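Local coordinates for protein glyceraldehyde-3-phosphate dehydrogenase (PDB 1B7G) that oxidises and phosphorylates glyceraldehyde 3-phosphate in glycolysis, using either NADP or NAD but markedly preferring NADP, at residues A[164-169]-A[210-215]. The protein carries 1 engineered substitution. Sequence-based numbering, arbitrary orientation.
Sequences IVRRAA and AVIAPT. With SO4 (sulfate ion), chain D; SO4 (sulfate ion), chain C.
Arg-166 sends CG anti to its carbonyl carbon and bends at chi3 (50°), whereas Arg-167 puts CG in the cleft between its backbone N and carbonyl carbon and bends at chi2 (94°). Although their CB atoms leave opposite faces of the sheet, both guanidiniums thus reach the same sulfate. The guanidinium edge of Arg-166 spans two ions: NE donates to O2 of the chain C sulfate (2.8 Å), and NH2 is shared between O1 of that ion and O2 of the chain D sulfate. Arg-167 meets the chain D sulfate edge-on, through NH1 to O2 (2.5 Å) and NH2 to O1 (3.1 Å). Within the Arg-166 guanidinium, NH1 lies 3.7 Å from Ile-212 CG1, the two side chains running side by side, and is salt-bridged to Asp-185; Asp-170 pairs with Arg-167 NE.

Beneath this lies a parallel ladder between strands 157-167 and 205-213 of the C-terminal domain. Its three bonds alternate, Val-211 N to Ile-164 O, Arg-166 N to Val-211 O (2.6 Å, nearly straight) and Ala-213 N to Arg-166 O (2.9 Å), so the backbone of Arg-166 is gripped at both N and O. On the face opposite Arg-166, Val-165 sets CG1 against Ala-213 CB at 3.9 Å. Beyond the ladder, Ala-168 N donates to Thr-215 O at a more bent 137°.

Both arginines belong to the substrate-phosphate site, and Arg-166 also to the inorganic-phosphate site; the sulfates, probably from the crystallisation liquor, plausibly mimic these phosphates. Two guanidiniums converging on one anion would be expected to attract phosphate, an effect probably moderated by Asp-170 and Asp-185.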
loop_
_atom_site.group_PDB
_atom_site.type_symbol
_atom_site.label_atom_id
_atom_site.label_comp_id
_atom_site.label_asym_id
_atom_site.label_seq_id
_atom_site.Cartn_x
_atom_site.Cartn_y
_atom_site.Cartn_z
ATOM N N ILE A 164 6.901 16.450 -17.496
ATOM C CA ILE A 164 6.590 15.222 -16.797
ATOM C C ILE A 164 7.742 14.730 -15.919
ATOM O O ILE A 164 8.816 14.370 -16.389
ATOM C CB ILE A 164 6.191 14.111 -17.786
ATOM C CG1 ILE A 164 4.941 14.537 -18.601
ATOM C CG2 ILE A 164 5.799 12.822 -17.045
ATOM C CD1 ILE A 164 4.790 13.674 -19.844
ATOM N N VAL A 165 7.472 14.667 -14.624
ATOM C CA VAL A 165 8.426 14.120 -13.663
ATOM C C VAL A 165 8.074 12.636 -13.416
ATOM O O VAL A 165 7.072 12.398 -12.771
ATOM C CB VAL A 165 8.355 14.899 -12.346
ATOM C CG1 VAL A 165 9.263 14.243 -11.277
ATOM C CG2 VAL A 165 8.673 16.365 -12.596
ATOM N N ARG A 166 8.849 11.731 -13.968
ATOM C CA ARG A 166 8.491 10.299 -13.852
ATOM C C ARG A 166 9.082 9.634 -12.622
ATOM O O ARG A 166 10.261 9.848 -12.271
ATOM C CB ARG A 166 8.921 9.566 -15.119
ATOM C CG ARG A 166 8.605 10.194 -16.431
ATOM C CD ARG A 166 8.821 9.393 -17.699
ATOM N NE ARG A 166 8.227 8.053 -17.658
ATOM C CZ ARG A 166 8.828 6.954 -17.255
ATOM N NH1 ARG A 166 10.118 6.969 -16.897
ATOM N NH2 ARG A 166 8.142 5.800 -17.217
ATOM N N ARG A 167 8.283 8.784 -11.964
ATOM C CA ARG A 167 8.832 7.941 -10.884
ATOM C C ARG A 167 9.790 6.978 -11.544
ATOM O O ARG A 167 9.580 6.616 -12.722
ATOM C CB ARG A 167 7.669 7.266 -10.125
ATOM C CG ARG A 167 6.900 6.241 -11.021
ATOM C CD ARG A 167 7.508 4.878 -10.782
ATOM N NE ARG A 167 6.965 3.739 -11.497
ATOM C CZ ARG A 167 7.263 3.422 -12.748
ATOM N NH1 ARG A 167 8.086 4.198 -13.478
ATOM N NH2 ARG A 167 6.729 2.342 -13.319
ATOM N N ALA A 168 10.914 6.628 -10.927
ATOM C CA ALA A 168 11.930 5.775 -11.488
ATOM C C ALA A 168 11.483 4.333 -11.774
ATOM O O ALA A 168 11.775 3.754 -12.836
ATOM C CB ALA A 168 13.121 5.683 -10.469
ATOM N N ALA A 169 10.864 3.713 -10.788
ATOM C CA ALA A 169 10.481 2.303 -10.884
ATOM C C ALA A 169 9.388 2.023 -9.851
ATOM O O ALA A 169 9.199 2.807 -8.931
ATOM C CB ALA A 169 11.714 1.441 -10.540
ATOM N N ALA A 210 10.488 15.255 -20.323
ATOM C CA ALA A 210 10.321 14.371 -19.180
ATOM C C ALA A 210 11.709 14.128 -18.500
ATOM O O ALA A 210 12.702 14.040 -19.190
ATOM C CB ALA A 210 9.836 13.006 -19.665
ATOM N N VAL A 211 11.615 13.865 -17.213
ATOM C CA VAL A 211 12.741 13.571 -16.367
ATOM C C VAL A 211 12.337 12.483 -15.340
ATOM O O VAL A 211 11.167 12.492 -14.949
ATOM C CB VAL A 211 13.200 14.826 -15.608
ATOM C CG1 VAL A 211 12.103 15.355 -14.692
ATOM C CG2 VAL A 211 14.437 14.501 -14.758
ATOM N N ILE A 212 13.280 11.667 -14.970
ATOM C CA ILE A 212 13.132 10.623 -13.939
ATOM C C ILE A 212 13.672 11.148 -12.607
ATOM O O ILE A 212 14.747 11.741 -12.553
ATOM C CB ILE A 212 13.818 9.330 -14.344
ATOM C CG1 ILE A 212 13.095 8.550 -15.450
ATOM C CG2 ILE A 212 14.073 8.347 -13.151
ATOM C CD1 ILE A 212 13.991 7.449 -16.073
ATOM N N ALA A 213 12.863 11.037 -11.570
ATOM C CA ALA A 213 13.204 11.394 -10.211
ATOM C C ALA A 213 13.311 10.068 -9.407
ATOM O O ALA A 213 12.632 9.115 -9.814
ATOM C CB ALA A 213 12.174 12.250 -9.511
ATOM N N PRO A 214 14.004 10.079 -8.288
ATOM C CA PRO A 214 14.186 8.883 -7.457
ATOM C C PRO A 214 13.052 8.621 -6.479
ATOM O O PRO A 214 13.197 8.684 -5.267
ATOM C CB PRO A 214 15.505 9.130 -6.720
ATOM C CG PRO A 214 15.637 10.594 -6.648
ATOM C CD PRO A 214 14.792 11.218 -7.755
ATOM N N THR A 215 11.841 8.471 -7.025
ATOM C CA THR A 215 10.624 8.256 -6.264
ATOM C C THR A 215 9.921 6.994 -6.767
ATOM O O THR A 215 10.174 6.666 -7.918
ATOM C CB THR A 215 9.678 9.447 -6.279
ATOM O OG1 THR A 215 8.537 9.105 -5.460
ATOM C CG2 THR A 215 9.204 9.864 -7.680
HETATM S S SO4 D . 8.515 2.191 -16.519
HETATM O O1 SO4 D . 8.303 0.982 -15.637
HETATM O O2 SO4 D . 8.992 3.328 -15.694
HETATM O O3 SO4 D . 7.153 2.504 -17.068
HETATM O O4 SO4 D . 9.482 1.869 -17.587
HETATM S S SO4 C . 5.081 6.952 -19.658
HETATM O O1 SO4 C . 5.951 5.806 -19.427
HETATM O O2 SO4 C . 5.778 8.233 -19.093
HETATM O O3 SO4 C . 3.762 6.939 -19.030
HETATM O O4 SO4 C . 4.956 7.065 -21.122
#